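Side-chain contact in periplasmic binding protein/LacI transcriptional regulator (Burkholderia multivorans, PDB 4YLE), which probably captures a simple sugar in the periplasm and hands it to an ABC transporter for import: residues A[180-185]-A[255-260]. Numbering follows the deposited sequence.
Sequences QQRTAG and GYDNIN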
loop_
_atom_site.group_PDB
_atom_site.type_symbol
_atom_site.label_atom_id
_atom_site.label_comp_id
_atom_site.label_asym_id
_atom_site.label_seq_id
_atom_site.Cartn_x
_atom_site.Cartn_y
_atom_site.Cartn_z
ATOM N N GLN A 180 1.910 9.353 0.872
ATOM C CA GLN A 180 2.617 10.575 0.546
ATOM C C GLN A 180 3.438 10.450 -0.699
ATOM O O GLN A 180 3.480 11.356 -1.520
ATOM C CB GLN A 180 3.510 10.978 1.724
ATOM C CG GLN A 180 2.719 11.291 2.959
ATOM C CD GLN A 180 3.545 11.273 4.231
ATOM O OE1 GLN A 180 4.769 11.121 4.203
ATOM N NE2 GLN A 180 2.869 11.409 5.364
ATOM N N GLN A 181 4.103 9.317 -0.856
ATOM C CA GLN A 181 4.988 9.147 -1.994
ATOM C C GLN A 181 4.210 8.929 -3.280
ATOM O O GLN A 181 4.669 9.356 -4.344
ATOM C CB GLN A 181 5.941 8.005 -1.714
ATOM C CG GLN A 181 6.851 8.338 -0.540
ATOM C CD GLN A 181 7.683 9.584 -0.811
ATOM O OE1 GLN A 181 7.474 10.661 -0.223
ATOM N NE2 GLN A 181 8.580 9.460 -1.751
ATOM N N ARG A 182 3.026 8.313 -3.204
ATOM C CA ARG A 182 2.213 8.194 -4.419
ATOM C C ARG A 182 1.704 9.551 -4.831
ATOM O O ARG A 182 1.719 9.895 -6.007
ATOM C CB ARG A 182 1.033 7.229 -4.230
ATOM C CG ARG A 182 1.569 5.810 -4.163
ATOM C CD ARG A 182 0.481 4.765 -4.096
ATOM N NE ARG A 182 1.077 3.590 -3.492
ATOM C CZ ARG A 182 0.415 2.665 -2.817
ATOM N NH1 ARG A 182 -0.904 2.748 -2.680
ATOM N NH2 ARG A 182 1.085 1.653 -2.288
ATOM N N THR A 183 1.245 10.335 -3.865
ATOM C CA THR A 183 0.805 11.669 -4.214
ATOM C C THR A 183 1.958 12.463 -4.858
ATOM O O THR A 183 1.767 13.161 -5.848
ATOM C CB THR A 183 0.222 12.404 -2.976
ATOM O OG1 THR A 183 -1.022 11.752 -2.631
ATOM C CG2 THR A 183 -0.015 13.904 -3.270
ATOM N N ALA A 184 3.158 12.340 -4.320
ATOM C CA ALA A 184 4.291 13.054 -4.878
ATOM C C ALA A 184 4.614 12.597 -6.311
ATOM O O ALA A 184 4.864 13.429 -7.180
ATOM C CB ALA A 184 5.506 12.881 -3.964
ATOM N N GLY A 185 4.595 11.278 -6.561
ATOM C CA GLY A 185 4.800 10.757 -7.912
ATOM C C GLY A 185 3.750 11.260 -8.891
ATOM O O GLY A 185 4.065 11.633 -10.026
ATOM N N GLY A 255 -5.500 4.372 -10.936
ATOM C CA GLY A 255 -5.359 3.826 -9.604
ATOM C C GLY A 255 -3.997 3.212 -9.405
ATOM O O GLY A 255 -3.019 3.622 -10.035
ATOM N N TYR A 256 -3.958 2.246 -8.502
ATOM C CA TYR A 256 -2.714 1.617 -8.069
ATOM C C TYR A 256 -3.103 0.353 -7.311
ATOM O O TYR A 256 -3.889 0.447 -6.374
ATOM C CB TYR A 256 -1.949 2.575 -7.157
ATOM C CG TYR A 256 -0.459 2.379 -7.017
ATOM C CD1 TYR A 256 0.403 3.104 -7.801
ATOM C CD2 TYR A 256 0.069 1.547 -6.040
ATOM C CE1 TYR A 256 1.762 2.995 -7.653
ATOM C CE2 TYR A 256 1.463 1.452 -5.888
ATOM C CZ TYR A 256 2.268 2.180 -6.724
ATOM O OH TYR A 256 3.622 2.066 -6.544
ATOM N N ASP A 257 -2.530 -0.787 -7.703
ATOM C CA ASP A 257 -2.597 -2.118 -7.020
ATOM C C ASP A 257 -2.848 -3.252 -8.004
ATOM O O ASP A 257 -2.477 -4.400 -7.736
ATOM C CB ASP A 257 -3.684 -2.241 -5.924
ATOM C CG ASP A 257 -3.320 -1.501 -4.628
ATOM O OD1 ASP A 257 -2.147 -1.118 -4.473
ATOM O OD2 ASP A 257 -4.223 -1.285 -3.791
ATOM N N ASN A 258 -3.531 -2.954 -9.105
ATOM C CA ASN A 258 -3.970 -3.975 -10.046
ATOM C C ASN A 258 -4.804 -5.098 -9.406
ATOM O O ASN A 258 -4.554 -6.303 -9.636
ATOM C CB ASN A 258 -2.755 -4.545 -10.760
ATOM C CG ASN A 258 -3.108 -5.304 -12.008
ATOM O OD1 ASN A 258 -4.138 -5.065 -12.651
ATOM N ND2 ASN A 258 -2.259 -6.266 -12.353
ATOM N N ILE A 259 -5.816 -4.729 -8.618
ATOM C CA ILE A 259 -6.724 -5.751 -8.081
ATOM C C ILE A 259 -7.662 -6.288 -9.155
ATOM O O ILE A 259 -7.939 -5.616 -10.141
ATOM C CB ILE A 259 -7.557 -5.230 -6.888
ATOM C CG1 ILE A 259 -8.517 -4.129 -7.348
ATOM C CG2 ILE A 259 -6.602 -4.781 -5.772
ATOM C CD1 ILE A 259 -9.414 -3.559 -6.260
ATOM N N ASN A 260 -8.143 -7.515 -8.970
ATOM C CA ASN A 260 -9.025 -8.112 -9.967
ATOM C C ASN A 260 -10.209 -7.237 -10.281
ATOM O O ASN A 260 -10.628 -7.165 -11.431
ATOM C CB ASN A 260 -9.531 -9.476 -9.511
ATOM C CG ASN A 260 -8.449 -10.498 -9.530
ATOM O OD1 ASN A 260 -7.740 -10.614 -10.526
ATOM N ND2 ASN A 260 -8.277 -11.226 -8.422
#
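Arg182 lies across one face of the Tyr256 ring in the lobe of this periplasmic binding protein that carries the parallel sheet 196-202, 166-171, 226-229, 252-254. The arginine comes from helix 177-193; the tyrosine sits in the loop that leaves strand 252-254. Their flat groups are nearly parallel, 19° between guanidinium and ring planes, but shifted: Tyr256 CD2 is 3.3 Å above the guanidinium plane, over its centre, whereas Arg182 NE stands over the ring nearer the rim, 3.2 Å from Tyr256 CE2. Behind it, the methylene Arg182 CD makes a CH-pi contact, 3.7 Å from the ring centroid and 9° off the normal, so one side chain covers the face with both carbon and charge. The phenol ring is brought under it by chi1 of -157°, which sets CG anti to the tyrosine's backbone N.

With a face turned to the ring, the guanidinium's N-H groups serve other partners: NE hydrogen-bonds to Asn146 OD1 and NH1 to Gly230 O, which helps fix the guanidinium's rotation in this buried place. NH1 also bonds to the bound unknown ligand, as does Asp257 OD2, consistent with both residues lining the ligand-binding cleft, where a sugar would probably sit. Between these two residues the attraction is probably of charge alone: Asp257 OD1, bonded to Gln277 NE2, stays 4.4 Å from Arg182 NH1, well out of the guanidinium plane.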